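Local coordinates for RNA-dependent RNA Polymerase (Bombyx mori cytoplasmic polyhedrosis virus, PDB 6TZ0), which catalyses RNA-templated RNA synthesis, transcribing the viral double-stranded genome into plus strands and probably also making the complementary minus strands, at residues Q258-V269 and H281-V292. Sequence-based numbering, arbitrary orientation.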
ATOM      1  N   GLN A 258      32.140   7.797   2.396  1.00 35.21           N
ATOM      2  CA  GLN A 258      32.808   6.818   3.236  1.00 35.21           C
ATOM      3  C   GLN A 258      34.317   6.871   3.037  1.00 35.21           C
ATOM      4  O   GLN A 258      35.079   6.820   4.008  1.00 35.21           O
ATOM      5  CB  GLN A 258      32.243   5.438   2.923  1.00 35.21           C
ATOM      6  CG  GLN A 258      32.621   4.349   3.873  1.00 35.21           C
ATOM      7  CD  GLN A 258      31.885   3.079   3.559  1.00 35.21           C
ATOM      8  OE1 GLN A 258      31.175   2.997   2.563  1.00 35.21           O
ATOM      9  NE2 GLN A 258      32.016   2.093   4.418  1.00 35.21           N
ATOM     10  N   GLU A 259      34.766   7.038   1.791  1.00 37.54           N
ATOM     11  CA  GLU A 259      36.189   7.221   1.527  1.00 37.54           C
ATOM     12  C   GLU A 259      36.697   8.558   2.048  1.00 37.54           C
ATOM     13  O   GLU A 259      37.826   8.639   2.549  1.00 37.54           O
ATOM     14  CB  GLU A 259      36.457   7.104   0.030  1.00 37.54           C
ATOM     15  CG  GLU A 259      37.914   7.184  -0.348  1.00 37.54           C
ATOM     16  CD  GLU A 259      38.124   7.055  -1.832  1.00 37.54           C
ATOM     17  OE1 GLU A 259      37.125   6.879  -2.556  1.00 37.54           O
ATOM     18  OE2 GLU A 259      39.285   7.141  -2.278  1.00 37.54           O
ATOM     19  N   ALA A 260      35.876   9.606   1.944  1.00 35.38           N
ATOM     20  CA  ALA A 260      36.265  10.905   2.486  1.00 35.38           C
ATOM     21  C   ALA A 260      36.433  10.852   4.001  1.00 35.38           C
ATOM     22  O   ALA A 260      37.423  11.359   4.545  1.00 35.38           O
ATOM     23  CB  ALA A 260      35.234  11.961   2.103  1.00 35.38           C
ATOM     24  N   LEU A 261      35.496  10.205   4.689  1.00 33.33           N
ATOM     25  CA  LEU A 261      35.556  10.086   6.135  1.00 33.33           C
ATOM     26  C   LEU A 261      36.659   9.133   6.574  1.00 33.33           C
ATOM     27  O   LEU A 261      37.195   9.283   7.676  1.00 33.33           O
ATOM     28  CB  LEU A 261      34.197   9.627   6.653  1.00 33.33           C
ATOM     29  CG  LEU A 261      33.859   9.758   8.132  1.00 33.33           C
ATOM     30  CD1 LEU A 261      33.758  11.220   8.524  1.00 33.33           C
ATOM     31  CD2 LEU A 261      32.560   9.059   8.380  1.00 33.33           C
ATOM     32  N   HIS A 262      37.007   8.156   5.731  1.00 34.79           N
ATOM     33  CA  HIS A 262      38.213   7.362   5.945  1.00 34.79           C
ATOM     34  C   HIS A 262      39.466   8.227   5.911  1.00 34.79           C
ATOM     35  O   HIS A 262      40.319   8.135   6.799  1.00 34.79           O
ATOM     36  CB  HIS A 262      38.307   6.263   4.893  1.00 34.79           C
ATOM     37  CG  HIS A 262      39.628   5.562   4.871  1.00 34.79           C
ATOM     38  ND1 HIS A 262      40.017   4.671   5.844  1.00 34.79           N
ATOM     39  CD2 HIS A 262      40.653   5.627   3.991  1.00 34.79           C
ATOM     40  CE1 HIS A 262      41.223   4.215   5.567  1.00 34.79           C
ATOM     41  NE2 HIS A 262      41.631   4.778   4.446  1.00 34.79           N
ATOM     42  N   ASN A 263      39.595   9.075   4.889  1.00 35.05           N
ATOM     43  CA  ASN A 263      40.788   9.911   4.785  1.00 35.05           C
ATOM     44  C   ASN A 263      40.825  11.053   5.792  1.00 35.05           C
ATOM     45  O   ASN A 263      41.880  11.679   5.930  1.00 35.05           O
ATOM     46  CB  ASN A 263      40.937  10.475   3.372  1.00 35.05           C
ATOM     47  CG  ASN A 263      41.458   9.451   2.391  1.00 35.05           C
ATOM     48  OD1 ASN A 263      42.351   8.671   2.709  1.00 35.05           O
ATOM     49  ND2 ASN A 263      40.913   9.456   1.188  1.00 35.05           N
ATOM     50  N   VAL A 264      39.715  11.355   6.476  1.00 34.68           N
ATOM     51  CA  VAL A 264      39.764  12.314   7.584  1.00 34.68           C
ATOM     52  C   VAL A 264      40.663  11.806   8.708  1.00 34.68           C
ATOM     53  O   VAL A 264      41.522  12.536   9.213  1.00 34.68           O
ATOM     54  CB  VAL A 264      38.344  12.634   8.085  1.00 34.68           C
ATOM     55  CG1 VAL A 264      38.383  13.372   9.408  1.00 34.68           C
ATOM     56  CG2 VAL A 264      37.648  13.500   7.082  1.00 34.68           C
ATOM     57  N   GLY A 265      40.495  10.548   9.105  1.00 35.85           N
ATOM     58  CA  GLY A 265      41.373   9.923  10.072  1.00 35.85           C
ATOM     59  C   GLY A 265      40.926   9.989  11.512  1.00 35.85           C
ATOM     60  O   GLY A 265      40.823   8.939  12.153  1.00 35.85           O
ATOM     61  N   ARG A 266      40.650  11.171  12.046  1.00 38.40           N
ATOM     62  CA  ARG A 266      40.247  11.311  13.436  1.00 38.40           C
ATOM     63  C   ARG A 266      38.991  12.157  13.497  1.00 38.40           C
ATOM     64  O   ARG A 266      38.850  13.120  12.743  1.00 38.40           O
ATOM     65  CB  ARG A 266      41.339  11.966  14.289  1.00 38.40           C
ATOM     66  CG  ARG A 266      42.605  11.158  14.445  1.00 38.40           C
ATOM     67  CD  ARG A 266      42.373   9.962  15.344  1.00 38.40           C
ATOM     68  NE  ARG A 266      43.606   9.229  15.614  1.00 38.40           N
ATOM     69  CZ  ARG A 266      44.052   8.216  14.879  1.00 38.40           C
ATOM     70  NH1 ARG A 266      43.370   7.807  13.820  1.00 38.40           N
ATOM     71  NH2 ARG A 266      45.185   7.610  15.203  1.00 38.40           N
ATOM     72  N   ALA A 267      38.087  11.802  14.399  1.00 33.61           N
ATOM     73  CA  ALA A 267      36.917  12.626  14.641  1.00 33.61           C
ATOM     74  C   ALA A 267      36.613  12.612  16.126  1.00 33.61           C
ATOM     75  O   ALA A 267      36.676  11.562  16.767  1.00 33.61           O
ATOM     76  CB  ALA A 267      35.702  12.143  13.847  1.00 33.61           C
ATOM     77  N   THR A 268      36.301  13.781  16.662  1.00 32.36           N
ATOM     78  CA  THR A 268      35.826  13.910  18.032  1.00 32.36           C
ATOM     79  C   THR A 268      34.299  14.019  18.003  1.00 32.36           C
ATOM     80  O   THR A 268      33.738  15.037  17.592  1.00 32.36           O
ATOM     81  CB  THR A 268      36.528  15.073  18.739  1.00 32.36           C
ATOM     82  OG1 THR A 268      35.900  15.351  19.997  1.00 32.36           O
ATOM     83  CG2 THR A 268      36.657  16.321  17.868  1.00 32.36           C
ATOM     84  N   VAL A 269      33.640  12.943  18.409  1.00 29.77           N
ATOM     85  CA  VAL A 269      32.217  12.726  18.164  1.00 29.77           C
ATOM     86  C   VAL A 269      31.531  12.660  19.525  1.00 29.77           C
ATOM     87  O   VAL A 269      32.189  12.393  20.538  1.00 29.77           O
ATOM     88  CB  VAL A 269      31.974  11.443  17.337  1.00 29.77           C
ATOM     89  CG1 VAL A 269      32.740  11.511  16.054  1.00 29.77           C
ATOM     90  CG2 VAL A 269      32.381  10.210  18.118  1.00 29.77           C
ATOM     91  N   HIS A 281      31.917  12.848  25.100  1.00 30.33           N
ATOM     92  CA  HIS A 281      32.483  12.835  23.765  1.00 30.33           C
ATOM     93  C   HIS A 281      33.831  12.138  23.815  1.00 30.33           C
ATOM     94  O   HIS A 281      34.560  12.233  24.803  1.00 30.33           O
ATOM     95  CB  HIS A 281      32.642  14.248  23.186  1.00 30.33           C
ATOM     96  CG  HIS A 281      33.654  15.085  23.895  1.00 30.33           C
ATOM     97  ND1 HIS A 281      33.359  15.807  25.027  1.00 30.33           N
ATOM     98  CD2 HIS A 281      34.966  15.298  23.645  1.00 30.33           C
ATOM     99  CE1 HIS A 281      34.441  16.441  25.438  1.00 30.33           C
ATOM    100  NE2 HIS A 281      35.432  16.143  24.621  1.00 30.33           N
ATOM    101  N   ARG A 282      34.152  11.430  22.744  1.00 31.49           N
ATOM    102  CA  ARG A 282      35.409  10.714  22.631  1.00 31.49           C
ATOM    103  C   ARG A 282      36.093  11.150  21.351  1.00 31.49           C
ATOM    104  O   ARG A 282      35.505  11.837  20.520  1.00 31.49           O
ATOM    105  CB  ARG A 282      35.190   9.193  22.655  1.00 31.49           C
ATOM    106  CG  ARG A 282      34.375   8.639  21.501  1.00 31.49           C
ATOM    107  CD  ARG A 282      33.988   7.189  21.756  1.00 31.49           C
ATOM    108  NE  ARG A 282      33.018   6.693  20.781  1.00 31.49           N
ATOM    109  CZ  ARG A 282      33.323   5.950  19.725  1.00 31.49           C
ATOM    110  NH1 ARG A 282      34.573   5.568  19.524  1.00 31.49           N
ATOM    111  NH2 ARG A 282      32.373   5.556  18.889  1.00 31.49           N
ATOM    112  N   THR A 283      37.349  10.764  21.207  1.00 32.78           N
ATOM    113  CA  THR A 283      38.114  11.018  19.996  1.00 32.78           C
ATOM    114  C   THR A 283      38.491   9.668  19.409  1.00 32.78           C
ATOM    115  O   THR A 283      39.339   8.962  19.959  1.00 32.78           O
ATOM    116  CB  THR A 283      39.353  11.860  20.284  1.00 32.78           C
ATOM    117  OG1 THR A 283      38.959  13.108  20.863  1.00 32.78           O
ATOM    118  CG2 THR A 283      40.117  12.132  18.998  1.00 32.78           C
ATOM    119  N   LYS A 284      37.865   9.315  18.296  1.00 33.43           N
ATOM    120  CA  LYS A 284      38.005   7.993  17.715  1.00 33.43           C
ATOM    121  C   LYS A 284      38.684   8.087  16.357  1.00 33.43           C
ATOM    122  O   LYS A 284      38.860   9.169  15.797  1.00 33.43           O
ATOM    123  CB  LYS A 284      36.639   7.320  17.576  1.00 33.43           C
ATOM    124  CG  LYS A 284      35.738   7.966  16.549  1.00 33.43           C
ATOM    125  CD  LYS A 284      34.361   7.345  16.551  1.00 33.43           C
ATOM    126  CE  LYS A 284      34.380   5.911  16.071  1.00 33.43           C
ATOM    127  NZ  LYS A 284      34.751   5.782  14.648  1.00 33.43           N
ATOM    128  N   THR A 285      39.064   6.933  15.827  1.00 35.70           N
ATOM    129  CA  THR A 285      39.571   6.842  14.467  1.00 35.70           C
ATOM    130  C   THR A 285      38.412   6.581  13.518  1.00 35.70           C
ATOM    131  O   THR A 285      37.416   5.958  13.898  1.00 35.70           O
ATOM    132  CB  THR A 285      40.643   5.757  14.332  1.00 35.70           C
ATOM    133  OG1 THR A 285      41.121   5.726  12.980  1.00 35.70           O
ATOM    134  CG2 THR A 285      40.122   4.387  14.717  1.00 35.70           C
ATOM    135  N   THR A 286      38.519   7.104  12.299  1.00 36.07           N
ATOM    136  CA  THR A 286      37.492   6.915  11.285  1.00 36.07           C
ATOM    137  C   THR A 286      38.022   6.162  10.078  1.00 36.07           C
ATOM    138  O   THR A 286      37.392   6.174   9.020  1.00 36.07           O
ATOM    139  CB  THR A 286      36.896   8.254  10.854  1.00 36.07           C
ATOM    140  OG1 THR A 286      37.926   9.108  10.345  1.00 36.07           O
ATOM    141  CG2 THR A 286      36.199   8.928  12.011  1.00 36.07           C
ATOM    142  N   SER A 287      39.175   5.522  10.218  1.00 36.34           N
ATOM    143  CA  SER A 287      39.678   4.647   9.175  1.00 36.34           C
ATOM    144  C   SER A 287      38.812   3.399   9.083  1.00 36.34           C
ATOM    145  O   SER A 287      38.176   2.998  10.058  1.00 36.34           O
ATOM    146  CB  SER A 287      41.127   4.273   9.457  1.00 36.34           C
ATOM    147  OG  SER A 287      41.228   3.528  10.653  1.00 36.34           O
ATOM    148  N   GLU A 288      38.789   2.785   7.914  1.00 36.92           N
ATOM    149  CA  GLU A 288      37.902   1.677   7.609  1.00 36.92           C
ATOM    150  C   GLU A 288      38.679   0.370   7.529  1.00 36.92           C
ATOM    151  O   GLU A 288      39.894   0.374   7.313  1.00 36.92           O
ATOM    152  CB  GLU A 288      37.180   1.944   6.283  1.00 36.92           C
ATOM    153  CG  GLU A 288      36.280   3.167   6.299  1.00 36.92           C
ATOM    154  CD  GLU A 288      35.092   3.029   7.224  1.00 36.92           C
ATOM    155  OE1 GLU A 288      34.582   1.902   7.385  1.00 36.92           O
ATOM    156  OE2 GLU A 288      34.664   4.051   7.793  1.00 36.92           O
ATOM    157  N   PRO A 289      38.017  -0.774   7.721  1.00 37.95           N
ATOM    158  CA  PRO A 289      38.700  -2.062   7.552  1.00 37.95           C
ATOM    159  C   PRO A 289      39.038  -2.333   6.094  1.00 37.95           C
ATOM    160  O   PRO A 289      38.598  -1.635   5.181  1.00 37.95           O
ATOM    161  CB  PRO A 289      37.683  -3.072   8.082  1.00 37.95           C
ATOM    162  CG  PRO A 289      36.815  -2.297   8.983  1.00 37.95           C
ATOM    163  CD  PRO A 289      36.706  -0.947   8.372  1.00 37.95           C
ATOM    164  N   HIS A 290      39.826  -3.387   5.882  1.00 38.53           N
ATOM    165  CA  HIS A 290      40.442  -3.601   4.576  1.00 38.53           C
ATOM    166  C   HIS A 290      39.452  -4.099   3.534  1.00 38.53           C
ATOM    167  O   HIS A 290      39.668  -3.891   2.337  1.00 38.53           O
ATOM    168  CB  HIS A 290      41.608  -4.582   4.700  1.00 38.53           C
ATOM    169  CG  HIS A 290      41.196  -5.963   5.099  1.00 38.53           C
ATOM    170  ND1 HIS A 290      40.841  -6.926   4.181  1.00 38.53           N
ATOM    171  CD2 HIS A 290      41.075  -6.541   6.316  1.00 38.53           C
ATOM    172  CE1 HIS A 290      40.520  -8.038   4.816  1.00 38.53           C
ATOM    173  NE2 HIS A 290      40.654  -7.831   6.113  1.00 38.53           N
ATOM    174  N   PHE A 291      38.375  -4.755   3.957  1.00 37.16           N
ATOM    175  CA  PHE A 291      37.342  -5.175   3.021  1.00 37.16           C
ATOM    176  C   PHE A 291      36.440  -4.025   2.595  1.00 37.16           C
ATOM    177  O   PHE A 291      35.693  -4.163   1.622  1.00 37.16           O
ATOM    178  CB  PHE A 291      36.522  -6.324   3.618  1.00 37.16           C
ATOM    179  CG  PHE A 291      36.010  -6.067   5.012  1.00 37.16           C
ATOM    180  CD1 PHE A 291      34.807  -5.413   5.224  1.00 37.16           C
ATOM    181  CD2 PHE A 291      36.730  -6.499   6.113  1.00 37.16           C
ATOM    182  CE1 PHE A 291      34.345  -5.183   6.507  1.00 37.16           C
ATOM    183  CE2 PHE A 291      36.268  -6.280   7.391  1.00 37.16           C
ATOM    184  CZ  PHE A 291      35.076  -5.619   7.589  1.00 37.16           C
ATOM    185  N   VAL A 292      36.495  -2.900   3.303  1.00 37.87           N
ATOM    186  CA  VAL A 292      35.809  -1.692   2.866  1.00 37.87           C
ATOM    187  C   VAL A 292      36.688  -0.900   1.909  1.00 37.87           C
ATOM    188  O   VAL A 292      36.212  -0.372   0.899  1.00 37.87           O
ATOM    189  CB  VAL A 292      35.402  -0.868   4.099  1.00 37.87           C
ATOM    190  CG1 VAL A 292      34.827   0.462   3.703  1.00 37.87           C
ATOM    191  CG2 VAL A 292      34.406  -1.641   4.923  1.00 37.87           C
TER
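The packed end of the contact is at T286, a buried residue whose hydroxyl gives a proton to the carbonyl of L261, OG1 to O 2.8 Å, approaching almost straight down the C=O. With chi1 at 58°, OG1 sits between its own backbone N and carbonyl carbon, and the methyl CG2 turns instead to the buried A267, 3.7 Å from CB. G265, the first residue to leave helical geometry, has a positive phi and swings the chain into the strand. Its carbonyl O is gripped from opposite faces, by T286 N at 2.9 Å and by R266 NH1. From there 266-272 and 278-285 run as a two-stranded antiparallel hairpin in the N-terminal region of this reovirus-type polymerase. A267 pairs with K284 and V269 with R282, each through two backbone bonds. V269 CG2 meets the K284 chain at CD, 3.8 Å away, on the same face as A267. The other face, bearing R266, T268, T283 and T285, is looser and more solvent-exposed; T268 CB merely touches T283 OG1 at 3.8 Å. Toward the helix, E288 N donates to H262 ND1 (3.1 Å) at the ring's edge, tilted 16° out of its plane, while E288 OE1 accepts from Q717 N, just after strand 711-716.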